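Local structure of protein angel homolog 2 (Homo sapiens, 6RW0) at residues G123-Y128 / I141-S146; A98-L103 / I189-T194; I16-E21 / S396-Q401. The protein acts as a 2',3'-cyclic phosphatase of the CCR4 deadenylase family, with an endonuclease/exonuclease/phosphatase fold, and may bind mRNA 3'-untranslated regions. All blocks are in the same frame, centred on the assembly; numbering follows the deposited sequence.

Contact 1: residues G123-Y128 / I141-S146; sequences GYHCEY and ICFKHS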
loop_
_atom_site.group_PDB
_atom_site.type_symbol
_atom_site.label_atom_id
_atom_site.label_comp_id
_atom_site.label_asym_id
_atom_site.label_seq_id
_atom_site.Cartn_x
_atom_site.Cartn_y
_atom_site.Cartn_z
ATOM N N GLY A 123 20.829 -8.905 -0.729
ATOM C CA GLY A 123 20.710 -9.063 -2.182
ATOM C C GLY A 123 19.651 -8.173 -2.793
ATOM O O GLY A 123 19.323 -8.407 -3.916
ATOM N N TYR A 124 19.157 -7.180 -2.071
ATOM C CA TYR A 124 18.121 -6.290 -2.619
ATOM C C TYR A 124 18.724 -5.006 -3.171
ATOM O O TYR A 124 19.645 -4.505 -2.595
ATOM C CB TYR A 124 17.144 -5.827 -1.542
ATOM C CG TYR A 124 16.229 -6.902 -1.030
ATOM C CD1 TYR A 124 15.112 -7.279 -1.732
ATOM C CD2 TYR A 124 16.512 -7.556 0.147
ATOM C CE1 TYR A 124 14.287 -8.282 -1.280
ATOM C CE2 TYR A 124 15.697 -8.564 0.618
ATOM C CZ TYR A 124 14.577 -8.921 -0.094
ATOM O OH TYR A 124 13.771 -9.909 0.349
ATOM N N HIS A 125 18.199 -4.532 -4.282
ATOM C CA HIS A 125 18.433 -3.160 -4.754
ATOM C C HIS A 125 17.273 -2.348 -4.166
ATOM O O HIS A 125 16.179 -2.758 -4.360
ATOM C CB HIS A 125 18.410 -3.094 -6.259
ATOM C CG HIS A 125 18.550 -1.690 -6.683
ATOM N ND1 HIS A 125 19.721 -1.043 -6.572
ATOM C CD2 HIS A 125 17.656 -0.773 -7.046
ATOM C CE1 HIS A 125 19.570 0.190 -6.922
ATOM N NE2 HIS A 125 18.351 0.344 -7.247
ATOM N N CYS A 126 17.524 -1.217 -3.534
ATOM C CA CYS A 126 16.507 -0.441 -2.830
ATOM C C CYS A 126 16.325 0.936 -3.453
ATOM O O CYS A 126 17.304 1.632 -3.735
ATOM C CB CYS A 126 16.921 -0.237 -1.370
ATOM S SG CYS A 126 17.143 -1.773 -0.451
ATOM N N GLU A 127 15.062 1.340 -3.621
ATOM C CA GLU A 127 14.714 2.684 -4.080
ATOM C C GLU A 127 13.732 3.320 -3.108
ATOM O O GLU A 127 12.738 2.692 -2.723
ATOM C CB GLU A 127 14.102 2.649 -5.486
ATOM C CG GLU A 127 15.077 2.249 -6.589
ATOM C CD GLU A 127 16.128 3.309 -6.903
ATOM O OE1 GLU A 127 15.985 4.481 -6.469
ATOM O OE2 GLU A 127 17.107 2.960 -7.600
ATOM N N TYR A 128 13.984 4.573 -2.739
ATOM C CA TYR A 128 13.228 5.256 -1.702
ATOM C C TYR A 128 12.575 6.514 -2.239
ATOM O O TYR A 128 13.114 7.197 -3.112
ATOM C CB TYR A 128 14.189 5.676 -0.592
ATOM C CG TYR A 128 13.652 6.321 0.666
ATOM C CD1 TYR A 128 12.664 5.718 1.431
ATOM C CD2 TYR A 128 14.217 7.493 1.146
ATOM C CE1 TYR A 128 12.230 6.293 2.609
ATOM C CE2 TYR A 128 13.794 8.073 2.323
ATOM C CZ TYR A 128 12.800 7.474 3.053
ATOM O OH TYR A 128 12.409 8.059 4.233
ATOM N N ILE A 141 10.670 0.677 -2.447
ATOM C CA ILE A 141 10.489 -0.550 -3.216
ATOM C C ILE A 141 11.866 -1.158 -3.413
ATOM O O ILE A 141 12.778 -0.492 -3.914
ATOM C CB ILE A 141 9.788 -0.327 -4.566
ATOM C CG1 ILE A 141 8.392 0.254 -4.382
ATOM C CG2 ILE A 141 9.672 -1.665 -5.308
ATOM C CD1 ILE A 141 7.702 0.683 -5.695
ATOM N N CYS A 142 12.013 -2.413 -3.013
ATOM C CA CYS A 142 13.276 -3.124 -3.067
ATOM C C CYS A 142 13.047 -4.422 -3.821
ATOM O O CYS A 142 11.961 -4.999 -3.766
ATOM C CB CYS A 142 13.763 -3.439 -1.651
ATOM S SG CYS A 142 13.684 -2.038 -0.489
ATOM N N PHE A 143 14.040 -4.897 -4.543
ATOM C CA PHE A 143 13.860 -6.138 -5.325
ATOM C C PHE A 143 15.190 -6.889 -5.390
ATOM O O PHE A 143 16.213 -6.277 -5.314
ATOM C CB PHE A 143 13.299 -5.813 -6.711
ATOM C CG PHE A 143 14.246 -5.007 -7.548
ATOM C CD1 PHE A 143 14.163 -3.635 -7.607
ATOM C CD2 PHE A 143 15.271 -5.641 -8.206
ATOM C CE1 PHE A 143 15.067 -2.924 -8.365
ATOM C CE2 PHE A 143 16.174 -4.929 -8.958
ATOM C CZ PHE A 143 16.059 -3.578 -9.039
ATOM N N LYS A 144 15.125 -8.209 -5.439
ATOM C CA LYS A 144 16.359 -9.019 -5.500
ATOM C C LYS A 144 17.014 -8.742 -6.848
ATOM O O LYS A 144 16.372 -8.951 -7.839
ATOM C CB LYS A 144 16.026 -10.503 -5.351
ATOM C CG LYS A 144 15.581 -10.905 -3.959
ATOM C CD LYS A 144 16.626 -10.689 -2.916
ATOM C CE LYS A 144 16.361 -11.467 -1.647
ATOM N NZ LYS A 144 16.529 -12.914 -1.875
ATOM N N HIS A 145 18.295 -8.396 -6.887
ATOM C CA HIS A 145 18.955 -8.127 -8.192
ATOM C C HIS A 145 19.156 -9.426 -8.982
ATOM O O HIS A 145 19.287 -9.325 -10.158
ATOM C CB HIS A 145 20.154 -7.190 -8.067
ATOM C CG HIS A 145 21.038 -7.460 -6.928
ATOM N ND1 HIS A 145 21.786 -8.596 -6.862
ATOM C CD2 HIS A 145 21.333 -6.725 -5.846
ATOM C CE1 HIS A 145 22.494 -8.571 -5.758
ATOM N NE2 HIS A 145 22.224 -7.439 -5.120
ATOM N N SER A 146 19.147 -10.592 -8.344
ATOM C CA SER A 146 19.175 -11.911 -9.007
ATOM C C SER A 146 17.884 -12.153 -9.800
ATOM O O SER A 146 17.925 -12.966 -10.685
ATOM C CB SER A 146 19.417 -13.008 -8.010
ATOM O OG SER A 146 18.287 -13.246 -7.201
HETATM O O HOH W 1 19.783 -10.826 -5.326
HETATM O O HOH W 2 22.678 -5.799 -2.862
#
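G123 and H145 meet where one strand begins and the other has just ended. H145 N donates to G123 O (3.1 Å). The imidazole of H145 folds back so that one face lies against this oxygen, which sits toward the rim, 3.3 Å from H145 CD2. A water also donates to G123 O and accepts from S146 N, so two hydrogen bonds grip the carbonyl. G123 itself closes helix 108-121 with a Schellman motif. Next, Y124 lies against K144. The bend of the K144 chain at chi2 (-62°) places CD beside Y124 CE1. CE, the next atom, lies over one face of the Y124 ring, 3.8 Å from its centroid, in a CH-pi contact. The ammonium goes on to a salt bridge with D97, and Y124 OH hydrogen-bonds A98 O.

H125 forms a hydrogen-bonded antiparallel pair with F143, with H125 N 2.8 Å from F143 O. This is the beta hairpin of strands 124-130 and 137-144, at one border of a seven-stranded sheet in the DNase I-like fold. H125 CB lies over one face of the F143 ring, 4.0 Å from the centroid. The two rings are inclined at 48°, and H125 CD2 packs on F143 CE1.

C126 and C142 are a non-hydrogen-bonded pair on the sheet face toward helix 108-121. Their SG atoms touch at 3.5 Å, and L119 packs on both side chains. E127 pairs with I141 through two backbone bonds. Its carboxylate turns back along its own strand, and OE2 accepts from H125 NE2 (2.9 Å) in the imidazole plane, which fixes the rotation of that ring.

Contact 2: residues A98-L103 / I189-T194; sequences ADVLCL and ICVANT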
loop_
_atom_site.group_PDB
_atom_site.type_symbol
_atom_site.label_atom_id
_atom_site.label_comp_id
_atom_site.label_asym_id
_atom_site.label_seq_id
_atom_site.Cartn_x
_atom_site.Cartn_y
_atom_site.Cartn_z
ATOM N N ALA A 98 11.374 -12.496 0.415
ATOM C CA ALA A 98 10.540 -12.130 -0.724
ATOM C C ALA A 98 11.371 -11.508 -1.844
ATOM O O ALA A 98 12.364 -10.821 -1.605
ATOM C CB ALA A 98 9.467 -11.131 -0.304
ATOM N N ASP A 99 10.920 -11.709 -3.084
ATOM C CA ASP A 99 11.651 -11.162 -4.224
ATOM C C ASP A 99 11.498 -9.650 -4.347
ATOM O O ASP A 99 12.409 -8.976 -4.852
ATOM C CB ASP A 99 11.167 -11.818 -5.511
ATOM C CG ASP A 99 11.450 -13.290 -5.546
ATOM O OD1 ASP A 99 12.574 -13.690 -5.180
ATOM O OD2 ASP A 99 10.550 -14.059 -5.929
ATOM N N VAL A 100 10.354 -9.111 -3.934
ATOM C CA VAL A 100 10.048 -7.688 -4.013
ATOM C C VAL A 100 9.523 -7.267 -2.653
ATOM O O VAL A 100 8.662 -7.954 -2.085
ATOM C CB VAL A 100 8.978 -7.394 -5.083
ATOM C CG1 VAL A 100 8.644 -5.907 -5.125
ATOM C CG2 VAL A 100 9.431 -7.855 -6.453
ATOM N N LEU A 101 10.034 -6.147 -2.133
ATOM C CA LEU A 101 9.548 -5.561 -0.894
ATOM C C LEU A 101 8.964 -4.189 -1.176
ATOM O O LEU A 101 9.617 -3.341 -1.798
ATOM C CB LEU A 101 10.657 -5.351 0.134
ATOM C CG LEU A 101 11.565 -6.530 0.397
ATOM C CD1 LEU A 101 12.665 -6.028 1.343
ATOM C CD2 LEU A 101 10.820 -7.696 0.969
ATOM N N CYS A 102 7.743 -3.969 -0.718
ATOM C CA CYS A 102 7.090 -2.669 -0.769
ATOM C C CYS A 102 6.894 -2.263 0.679
ATOM O O CYS A 102 6.049 -2.834 1.374
ATOM C CB CYS A 102 5.761 -2.747 -1.502
ATOM S SG CYS A 102 6.020 -2.899 -3.300
ATOM N N LEU A 103 7.690 -1.306 1.141
ATOM C CA LEU A 103 7.675 -0.892 2.533
ATOM C C LEU A 103 7.094 0.506 2.664
ATOM O O LEU A 103 7.296 1.367 1.803
ATOM C CB LEU A 103 9.093 -0.924 3.112
ATOM C CG LEU A 103 9.884 -2.230 2.934
ATOM C CD1 LEU A 103 11.297 -2.090 3.476
ATOM C CD2 LEU A 103 9.151 -3.382 3.598
ATOM N N ILE A 189 7.408 -5.923 -15.473
ATOM C CA ILE A 189 6.431 -5.872 -14.392
ATOM C C ILE A 189 6.506 -4.498 -13.744
ATOM O O ILE A 189 7.596 -3.997 -13.447
ATOM C CB ILE A 189 6.679 -6.977 -13.352
ATOM C CG1 ILE A 189 6.573 -8.337 -14.041
ATOM C CG2 ILE A 189 5.688 -6.867 -12.197
ATOM C CD1 ILE A 189 6.954 -9.482 -13.170
ATOM N N CYS A 190 5.349 -3.893 -13.526
ATOM C CA CYS A 190 5.249 -2.584 -12.914
ATOM C C CYS A 190 4.856 -2.778 -11.459
ATOM O O CYS A 190 3.807 -3.362 -11.177
ATOM C CB CYS A 190 4.183 -1.775 -13.643
ATOM S SG CYS A 190 3.914 -0.151 -12.949
ATOM N N VAL A 191 5.687 -2.293 -10.540
ATOM C CA VAL A 191 5.428 -2.408 -9.109
ATOM C C VAL A 191 5.216 -1.012 -8.548
ATOM O O VAL A 191 6.076 -0.133 -8.707
ATOM C CB VAL A 191 6.583 -3.106 -8.372
ATOM C CG1 VAL A 191 6.291 -3.198 -6.880
ATOM C CG2 VAL A 191 6.842 -4.479 -8.956
ATOM N N ALA A 192 4.083 -0.813 -7.885
ATOM C CA ALA A 192 3.722 0.469 -7.311
ATOM C C ALA A 192 3.530 0.317 -5.813
ATOM O O ALA A 192 3.143 -0.750 -5.327
ATOM C CB ALA A 192 2.447 1.002 -7.945
ATOM N N ASN A 193 3.826 1.394 -5.082
ATOM C CA ASN A 193 3.729 1.423 -3.630
ATOM C C ASN A 193 3.314 2.822 -3.207
ATOM O O ASN A 193 3.767 3.814 -3.787
ATOM C CB ASN A 193 5.104 1.044 -3.062
ATOM C CG ASN A 193 5.135 0.954 -1.542
ATOM O OD1 ASN A 193 4.109 0.837 -0.884
ATOM N ND2 ASN A 193 6.341 0.973 -0.984
ATOM N N THR A 194 2.444 2.903 -2.202
ATOM C CA THR A 194 2.046 4.198 -1.678
ATOM C C THR A 194 1.611 4.063 -0.232
ATOM O O THR A 194 1.399 2.963 0.285
ATOM C CB THR A 194 0.935 4.829 -2.533
ATOM O OG1 THR A 194 0.770 6.210 -2.189
ATOM C CG2 THR A 194 -0.417 4.146 -2.316
#
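V100, C102 and V191 make the apolar part of this buried contact. V100 and V191 reach toward each other tip to tip, and their CG1 methyls are 4.0 Å apart. The same V191 CG1 also meets C102 SG at 3.6 Å, so one methyl serves two residues of strand 100-103. C102 CB continues the packing along the strand. It lies 3.8 Å from N193 CG, against the side-chain amide.

The polar part is a single hydrogen bond. N193 has CG anti to its backbone N (chi1 -177°), which carries the amide across toward the other strand. N193 ND2 donates to L103 O over 3.0 Å. The oxygen lies close to the amide plane, but the donor stands above the carbonyl plane, 50° out of it. At its other end the amide is also engaged, because N193 OD1 accepts from Q104 NE2.

No backbone ladder is involved. The strand axes come no closer than 7.3 Å and run in nearly the same direction, 22° apart. Strands 100-107 and 189-195 belong to different sheets, and this is the face-to-face packing inside the beta sandwich of the DNase I-like fold.

N193 and L103 are both buried, so the amide brings polar atoms into an otherwise apolar interface. Its NH2 has an acceptor and its oxygen a donor, which together determine which way round the amide sits.

Contact 3: residues I16-E21 / S396-Q401; sequences IKRNWE and SLLTEQ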
loop_
_atom_site.group_PDB
_atom_site.type_symbol
_atom_site.label_atom_id
_atom_site.label_comp_id
_atom_site.label_asym_id
_atom_site.label_seq_id
_atom_site.Cartn_x
_atom_site.Cartn_y
_atom_site.Cartn_z
ATOM N N ILE A 16 -3.007 -19.591 16.802
ATOM C CA ILE A 16 -2.798 -18.288 16.121
ATOM C C ILE A 16 -1.591 -18.497 15.217
ATOM O O ILE A 16 -0.492 -18.515 15.729
ATOM C CB ILE A 16 -2.575 -17.148 17.115
ATOM C CG1 ILE A 16 -3.744 -17.046 18.091
ATOM C CG2 ILE A 16 -2.351 -15.847 16.360
ATOM C CD1 ILE A 16 -3.561 -16.003 19.137
ATOM N N LYS A 17 -1.813 -18.695 13.935
ATOM C CA LYS A 17 -0.705 -18.984 13.011
ATOM C C LYS A 17 -0.962 -18.293 11.677
ATOM O O LYS A 17 -2.104 -18.216 11.281
ATOM C CB LYS A 17 -0.572 -20.502 12.802
ATOM C CG LYS A 17 0.564 -20.922 11.877
ATOM C CD LYS A 17 0.951 -22.377 11.903
ATOM C CE LYS A 17 2.145 -22.636 11.006
ATOM N NZ LYS A 17 2.532 -24.064 10.982
ATOM N N ARG A 18 0.095 -17.854 11.008
ATOM C CA ARG A 18 0.001 -17.332 9.639
ATOM C C ARG A 18 0.464 -18.492 8.755
ATOM O O ARG A 18 1.588 -18.912 8.913
ATOM C CB ARG A 18 0.849 -16.071 9.505
ATOM C CG ARG A 18 0.355 -14.952 10.403
ATOM C CD ARG A 18 0.903 -13.607 9.982
ATOM N NE ARG A 18 0.350 -13.244 8.700
ATOM C CZ ARG A 18 0.754 -12.225 7.968
ATOM N NH1 ARG A 18 1.687 -11.414 8.430
ATOM N NH2 ARG A 18 0.220 -12.035 6.782
ATOM N N ASN A 19 -0.384 -18.952 7.868
ATOM C CA ASN A 19 -0.121 -20.121 7.006
ATOM C C ASN A 19 0.016 -19.716 5.552
ATOM O O ASN A 19 -0.586 -18.767 5.176
ATOM C CB ASN A 19 -1.315 -21.076 7.020
ATOM C CG ASN A 19 -1.875 -21.314 8.400
ATOM O OD1 ASN A 19 -2.911 -20.790 8.771
ATOM N ND2 ASN A 19 -1.165 -22.097 9.168
ATOM N N TRP A 20 0.783 -20.458 4.776
ATOM C CA TRP A 20 0.777 -20.257 3.318
ATOM C C TRP A 20 -0.490 -20.930 2.812
ATOM O O TRP A 20 -0.649 -22.118 3.041
ATOM C CB TRP A 20 2.000 -20.880 2.663
ATOM C CG TRP A 20 3.187 -19.985 2.598
ATOM C CD1 TRP A 20 4.377 -20.174 3.220
ATOM C CD2 TRP A 20 3.292 -18.738 1.897
ATOM N NE1 TRP A 20 5.219 -19.135 2.952
ATOM C CE2 TRP A 20 4.574 -18.236 2.156
ATOM C CE3 TRP A 20 2.420 -17.983 1.121
ATOM C CZ2 TRP A 20 5.014 -17.034 1.620
ATOM C CZ3 TRP A 20 2.858 -16.802 0.580
ATOM C CH2 TRP A 20 4.137 -16.342 0.824
ATOM N N GLU A 21 -1.401 -20.186 2.239
ATOM C CA GLU A 21 -2.596 -20.728 1.615
ATOM C C GLU A 21 -2.338 -20.755 0.119
ATOM O O GLU A 21 -2.075 -19.707 -0.483
ATOM C CB GLU A 21 -3.821 -19.861 1.889
ATOM C CG GLU A 21 -4.251 -19.790 3.323
ATOM C CD GLU A 21 -5.472 -18.906 3.500
ATOM O OE1 GLU A 21 -5.821 -18.154 2.557
ATOM O OE2 GLU A 21 -6.081 -18.969 4.586
ATOM N N SER A 396 -1.557 -16.136 5.197
ATOM C CA SER A 396 -2.846 -15.791 5.784
ATOM C C SER A 396 -2.705 -14.736 6.880
ATOM O O SER A 396 -1.699 -14.666 7.595
ATOM C CB SER A 396 -3.534 -17.045 6.316
ATOM O OG SER A 396 -2.804 -17.637 7.369
ATOM N N LEU A 397 -3.740 -13.909 7.031
ATOM C CA LEU A 397 -3.801 -12.781 7.983
ATOM C C LEU A 397 -4.447 -13.283 9.285
ATOM O O LEU A 397 -4.602 -14.472 9.447
ATOM C CB LEU A 397 -4.551 -11.643 7.267
ATOM C CG LEU A 397 -3.684 -10.794 6.347
ATOM C CD1 LEU A 397 -4.565 -9.869 5.530
ATOM C CD2 LEU A 397 -2.668 -9.996 7.132
ATOM N N LEU A 398 -4.711 -12.394 10.216
ATOM C CA LEU A 398 -5.265 -12.719 11.536
ATOM C C LEU A 398 -6.477 -11.847 11.812
ATOM O O LEU A 398 -6.740 -10.936 11.081
ATOM C CB LEU A 398 -4.177 -12.467 12.578
ATOM C CG LEU A 398 -2.893 -13.261 12.403
ATOM C CD1 LEU A 398 -1.866 -12.794 13.402
ATOM C CD2 LEU A 398 -3.146 -14.746 12.555
ATOM N N THR A 399 -7.225 -12.214 12.829
ATOM C CA THR A 399 -8.382 -11.436 13.293
ATOM C C THR A 399 -7.946 -10.453 14.378
ATOM O O THR A 399 -6.865 -10.569 14.907
ATOM C CB THR A 399 -9.495 -12.340 13.826
ATOM O OG1 THR A 399 -9.008 -12.896 15.037
ATOM C CG2 THR A 399 -9.899 -13.427 12.861
ATOM N N GLU A 400 -8.830 -9.515 14.698
ATOM C CA GLU A 400 -8.633 -8.531 15.773
ATOM C C GLU A 400 -8.470 -9.305 17.087
ATOM O O GLU A 400 -7.610 -8.973 17.845
ATOM C CB GLU A 400 -9.843 -7.597 15.825
ATOM C CG GLU A 400 -9.820 -6.636 16.991
ATOM C CD GLU A 400 -10.982 -5.660 17.000
ATOM O OE1 GLU A 400 -11.812 -5.766 16.120
ATOM O OE2 GLU A 400 -11.027 -4.839 17.895
ATOM N N GLN A 401 -9.299 -10.315 17.305
ATOM C CA GLN A 401 -9.239 -11.119 18.545
ATOM C C GLN A 401 -7.893 -11.839 18.625
ATOM O O GLN A 401 -7.328 -11.868 19.690
ATOM C CB GLN A 401 -10.394 -12.110 18.613
ATOM C CG GLN A 401 -10.416 -12.863 19.931
ATOM C CD GLN A 401 -11.452 -13.951 20.029
ATOM O OE1 GLN A 401 -12.136 -14.288 19.074
ATOM N NE2 GLN A 401 -11.559 -14.528 21.208
HETATM O O HOH W 3 -4.177 -17.174 9.676
#
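R18 reaches S396 through a bend at chi3 (67°), which places NE beside the serine carbonyl. S396 has its OG between the backbone N and the carbonyl carbon (chi1 64°), and this points the hydroxyl oxygen at the backbone N of N19. R18 NE donates to S396 O at 2.7 Å in an almost straight bond, with the oxygen in the guanidinium plane. R18 NH2 adds a weak, long bond to the same oxygen. The guanidinium has further carbonyl partners, since NH1 donates to P420 O and NH2 to L395 O. It therefore bridges two pieces of main chain, at 395-396 and at P420.

N19 and S396 are linked by two bonds. N19 N donates to S396 OG (2.8 Å), and S396 N donates to N19 O (2.8 Å). Both are close to straight. S396 OG in turn donates to a water at 2.7 Å, and that water gives its own protons to K17 O and L397 O. The serine hydroxyl is thus held as acceptor on one bond and donor on the other.

Van der Waals contacts border this polar centre. L397 CD2 lies 3.6 Å from R18 NH2, with the two side chains side by side. L398 CD2 makes an apolar contact with I16 CG2 at 4.0 Å, the two side chains crossing at about a right angle. E21 OE2 rests 3.6 Å from S396 CB, while E21 OE1 makes a salt bridge to R394.

The arrangement continues an antiparallel strand pair beyond its regular part. Strand 20-22, from the N-terminal region, lies beside strand 390-395 as an outermost strand of a seven-stranded sheet. At N19 and S396 a serine side chain replaces a backbone carbonyl as acceptor, just before T399 N-caps helix 400-405. The N-terminal segment is thereby joined to the edge of the DNase I-like sandwich.

Contacts 1 and 2 are neighbours, with centres about 9 Å apart. Strand 137-144 of contact 1 lies beside strand 100-107 of contact 2, and C142 O is 2.8 Å from L101 N, a probable hydrogen bond. I141 also turns to the second sheet, its CD1 3.5 Å from V191 O. Contact 3 reaches the same sheet at its other border. Its centre is about 27 Å from that of contact 1 and about 22 Å from that of contact 2, and it touches neither. Contact 1 is nested in the loop closed by contact 2, which is nested in that closed by contact 3. The L103 side chain of contact 2 is about 12 Å from the bound magnesium ion.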